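Local coordinates for 39 kDa initiator binding protein (Trichomonas vaginalis, PDB 1PP7), which binds the initiator element of core promoters, here that of the ferredoxin gene, through this N-terminal DNA-binding domain, and so probably helps start transcription, at residues L87-E93 and W105-F110. Numbering follows the deposited sequence.
Sequences LRDLAFE and WKRSGF. With nucleotides of chain B.
The F92 ring meets R107 over a face and F110 at its edge, with its CB on W105. R107 CD lies 3.5 Å from the F92 centroid and 20° off the normal, a CH-pi contact. The F92 edge, led by CE1 and CZ, points into the face of F110, an edge-to-face pair with centroids 5.1 Å apart and planes at 72°. F92 CB packs obliquely against W105 at CE3. Farther along the indole, L87 CD1 lies over a face of the six-membered ring, 3.7 Å from its centroid; the W105 ring also meets F65 and M67 of strand 65-67.

R107 runs extended, CG anti to the backbone N (chi1 178°), and so reaches across F92 to L90 at the end of helix 80-89. Its guanidinium is nearly parallel to the F92 ring. Here A91, with positive phi, is the C' residue of a Schellman motif. L90 O lies close to the guanidinium plane and accepts side-on from R107 NE (2.8 Å) and NH2 (3.1 Å); NH2 also bonds D118 O.

E93 and K106 form an antiparallel hydrogen-bonded pair, E93 N to K106 O (2.8 Å) and K106 N to E93 O (3.1 Å). Their side chains run alongside each other to a salt bridge whose modelled OE1 to NZ separation, 2.3 Å, is doubtful.

Two residues before L90, R88 NH2 comes close to OP1 of DG4 of chain B, though as a bond this is doubtful, being too short and bent. The chemistry thus ties a helix end to the sheet of this helix-turn-helix-clan domain: the cationic guanidinium, with two N-H groups on L90 O, probably steadies the chain just after helix 80-89, while R88 on that helix lies beside the DNA backbone.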
loop_
_atom_site.group_PDB
_atom_site.type_symbol
_atom_site.label_atom_id
_atom_site.label_comp_id
_atom_site.label_asym_id
_atom_site.label_seq_id
_atom_site.Cartn_x
_atom_site.Cartn_y
_atom_site.Cartn_z
ATOM N N LEU C 87 8.754 2.217 -4.274
ATOM C CA LEU C 87 9.233 2.025 -2.895
ATOM C C LEU C 87 10.691 2.568 -2.804
ATOM O O LEU C 87 11.036 3.365 -1.887
ATOM C CB LEU C 87 9.169 0.540 -2.474
ATOM C CG LEU C 87 7.748 -0.059 -2.506
ATOM C CD1 LEU C 87 7.827 -1.448 -2.092
ATOM C CD2 LEU C 87 6.820 0.633 -1.600
ATOM N N ARG C 88 11.501 2.151 -3.777
ATOM C CA ARG C 88 12.878 2.575 -3.921
ATOM C C ARG C 88 13.001 4.106 -3.963
ATOM O O ARG C 88 13.632 4.706 -3.077
ATOM C CB ARG C 88 13.495 1.933 -5.198
ATOM C CG ARG C 88 14.606 2.754 -5.966
ATOM C CD ARG C 88 15.932 2.018 -5.971
ATOM N NE ARG C 88 15.852 0.915 -5.014
ATOM C CZ ARG C 88 16.890 0.263 -4.472
ATOM N NH1 ARG C 88 18.151 0.608 -4.789
ATOM N NH2 ARG C 88 16.653 -0.748 -3.611
ATOM N N ASP C 89 12.365 4.742 -4.941
ATOM C CA ASP C 89 12.486 6.203 -5.102
ATOM C C ASP C 89 11.828 7.053 -4.058
ATOM O O ASP C 89 12.172 8.213 -3.911
ATOM C CB ASP C 89 12.019 6.633 -6.497
ATOM C CG ASP C 89 12.693 5.800 -7.632
ATOM O OD1 ASP C 89 12.148 5.813 -8.785
ATOM O OD2 ASP C 89 13.754 5.137 -7.381
ATOM N N LEU C 90 10.885 6.496 -3.307
ATOM C CA LEU C 90 10.246 7.280 -2.254
ATOM C C LEU C 90 10.814 7.004 -0.853
ATOM O O LEU C 90 10.264 7.448 0.159
ATOM C CB LEU C 90 8.717 7.123 -2.321
ATOM C CG LEU C 90 8.163 7.651 -3.669
ATOM C CD1 LEU C 90 6.693 7.560 -3.753
ATOM C CD2 LEU C 90 8.574 9.098 -3.822
ATOM N N ALA C 91 11.924 6.273 -0.792
ATOM C CA ALA C 91 12.638 6.016 0.460
ATOM C C ALA C 91 11.958 5.129 1.492
ATOM O O ALA C 91 11.960 5.433 2.727
ATOM C CB ALA C 91 13.096 7.397 1.127
ATOM N N PHE C 92 11.339 4.063 0.986
ATOM C CA PHE C 92 10.749 3.054 1.861
ATOM C C PHE C 92 11.954 2.134 2.083
ATOM O O PHE C 92 12.799 1.944 1.221
ATOM C CB PHE C 92 9.577 2.344 1.208
ATOM C CG PHE C 92 8.302 3.121 1.303
ATOM C CD1 PHE C 92 7.366 2.834 2.305
ATOM C CD2 PHE C 92 8.081 4.226 0.449
ATOM C CE1 PHE C 92 6.238 3.634 2.463
ATOM C CE2 PHE C 92 6.974 5.029 0.583
ATOM C CZ PHE C 92 6.038 4.746 1.589
ATOM N N GLU C 93 12.094 1.656 3.290
ATOM C CA GLU C 93 13.220 0.837 3.571
ATOM C C GLU C 93 12.758 -0.560 3.933
ATOM O O GLU C 93 11.973 -0.762 4.869
ATOM C CB GLU C 93 14.012 1.506 4.678
ATOM C CG GLU C 93 14.948 0.591 5.461
ATOM C CD GLU C 93 15.660 1.390 6.572
ATOM O OE1 GLU C 93 15.082 2.422 7.009
ATOM O OE2 GLU C 93 16.768 1.000 6.998
ATOM N N TRP C 105 8.337 -3.510 5.901
ATOM C CA TRP C 105 8.809 -2.150 5.650
ATOM C C TRP C 105 8.653 -1.086 6.700
ATOM O O TRP C 105 7.837 -1.216 7.580
ATOM C CB TRP C 105 8.098 -1.566 4.419
ATOM C CG TRP C 105 8.212 -2.398 3.228
ATOM C CD1 TRP C 105 7.569 -3.569 3.000
ATOM C CD2 TRP C 105 9.085 -2.190 2.114
ATOM N NE1 TRP C 105 7.984 -4.108 1.842
ATOM C CE2 TRP C 105 8.916 -3.288 1.260
ATOM C CE3 TRP C 105 9.984 -1.189 1.761
ATOM C CZ2 TRP C 105 9.622 -3.425 0.050
ATOM C CZ3 TRP C 105 10.691 -1.317 0.575
ATOM C CH2 TRP C 105 10.505 -2.434 -0.267
ATOM N N LYS C 106 9.402 0.016 6.504
ATOM C CA LYS C 106 9.356 1.217 7.335
ATOM C C LYS C 106 9.844 2.391 6.481
ATOM O O LYS C 106 10.492 2.207 5.464
ATOM C CB LYS C 106 10.198 1.078 8.612
ATOM C CG LYS C 106 11.521 1.849 8.646
ATOM C CD LYS C 106 12.613 1.009 9.267
ATOM C CE LYS C 106 13.677 1.837 10.031
ATOM N NZ LYS C 106 14.501 2.754 9.218
ATOM N N ARG C 107 9.529 3.614 6.883
ATOM C CA ARG C 107 9.919 4.797 6.109
ATOM C C ARG C 107 9.782 5.897 7.122
ATOM O O ARG C 107 8.786 5.945 7.842
ATOM C CB ARG C 107 8.952 5.011 4.943
ATOM C CG ARG C 107 9.278 6.260 4.115
ATOM C CD ARG C 107 8.096 6.756 3.300
ATOM N NE ARG C 107 8.468 7.731 2.277
ATOM C CZ ARG C 107 7.785 8.859 2.012
ATOM N NH1 ARG C 107 6.686 9.197 2.696
ATOM N NH2 ARG C 107 8.179 9.635 1.026
ATOM N N SER C 108 10.750 6.793 7.212
ATOM C CA SER C 108 10.657 7.805 8.257
ATOM C C SER C 108 9.392 8.701 8.157
ATOM O O SER C 108 9.048 9.209 7.101
ATOM C CB SER C 108 11.975 8.615 8.306
ATOM O OG SER C 108 12.019 9.542 7.232
ATOM N N GLY C 109 8.688 8.854 9.274
ATOM C CA GLY C 109 7.487 9.659 9.299
ATOM C C GLY C 109 6.271 8.971 8.674
ATOM O O GLY C 109 5.236 9.611 8.405
ATOM N N PHE C 110 6.396 7.670 8.435
ATOM C CA PHE C 110 5.317 6.915 7.850
ATOM C C PHE C 110 4.861 5.913 8.949
ATOM O O PHE C 110 5.485 4.867 9.204
ATOM C CB PHE C 110 5.837 6.254 6.562
ATOM C CG PHE C 110 4.775 5.555 5.768
ATOM C CD1 PHE C 110 4.415 4.226 6.064
ATOM C CD2 PHE C 110 4.073 6.235 4.769
ATOM C CE1 PHE C 110 3.369 3.603 5.380
ATOM C CE2 PHE C 110 3.012 5.603 4.078
ATOM C CZ PHE C 110 2.667 4.292 4.390
ATOM P P DG B 4 14.827 -3.141 -5.076
ATOM O OP1 DG B 4 15.247 -2.767 -3.685
ATOM O OP2 DG B 4 13.554 -2.642 -5.631
ATOM O "O5'" DG B 4 15.998 -2.711 -6.054
ATOM C "C5'" DG B 4 17.257 -3.368 -5.952
ATOM C "C4'" DG B 4 18.078 -3.118 -7.192
ATOM O "O4'" DG B 4 17.580 -3.927 -8.290
ATOM C "C3'" DG B 4 18.029 -1.673 -7.674
ATOM O "O3'" DG B 4 19.345 -1.321 -8.108
ATOM C "C2'" DG B 4 16.987 -1.725 -8.790
ATOM C "C1'" DG B 4 17.205 -3.116 -9.377
ATOM N N9 DG B 4 16.087 -3.762 -10.065
ATOM C C8 DG B 4 14.796 -4.005 -9.603
ATOM N N7 DG B 4 14.030 -4.618 -10.486
ATOM C C5 DG B 4 14.866 -4.789 -11.589
ATOM C C6 DG B 4 14.611 -5.382 -12.861
ATOM O O6 DG B 4 13.576 -5.916 -13.261
ATOM N N1 DG B 4 15.736 -5.313 -13.699
ATOM C C2 DG B 4 16.959 -4.751 -13.343
ATOM N N2 DG B 4 17.943 -4.763 -14.268
ATOM N N3 DG B 4 17.202 -4.208 -12.158
ATOM C C4 DG B 4 16.133 -4.257 -11.342
#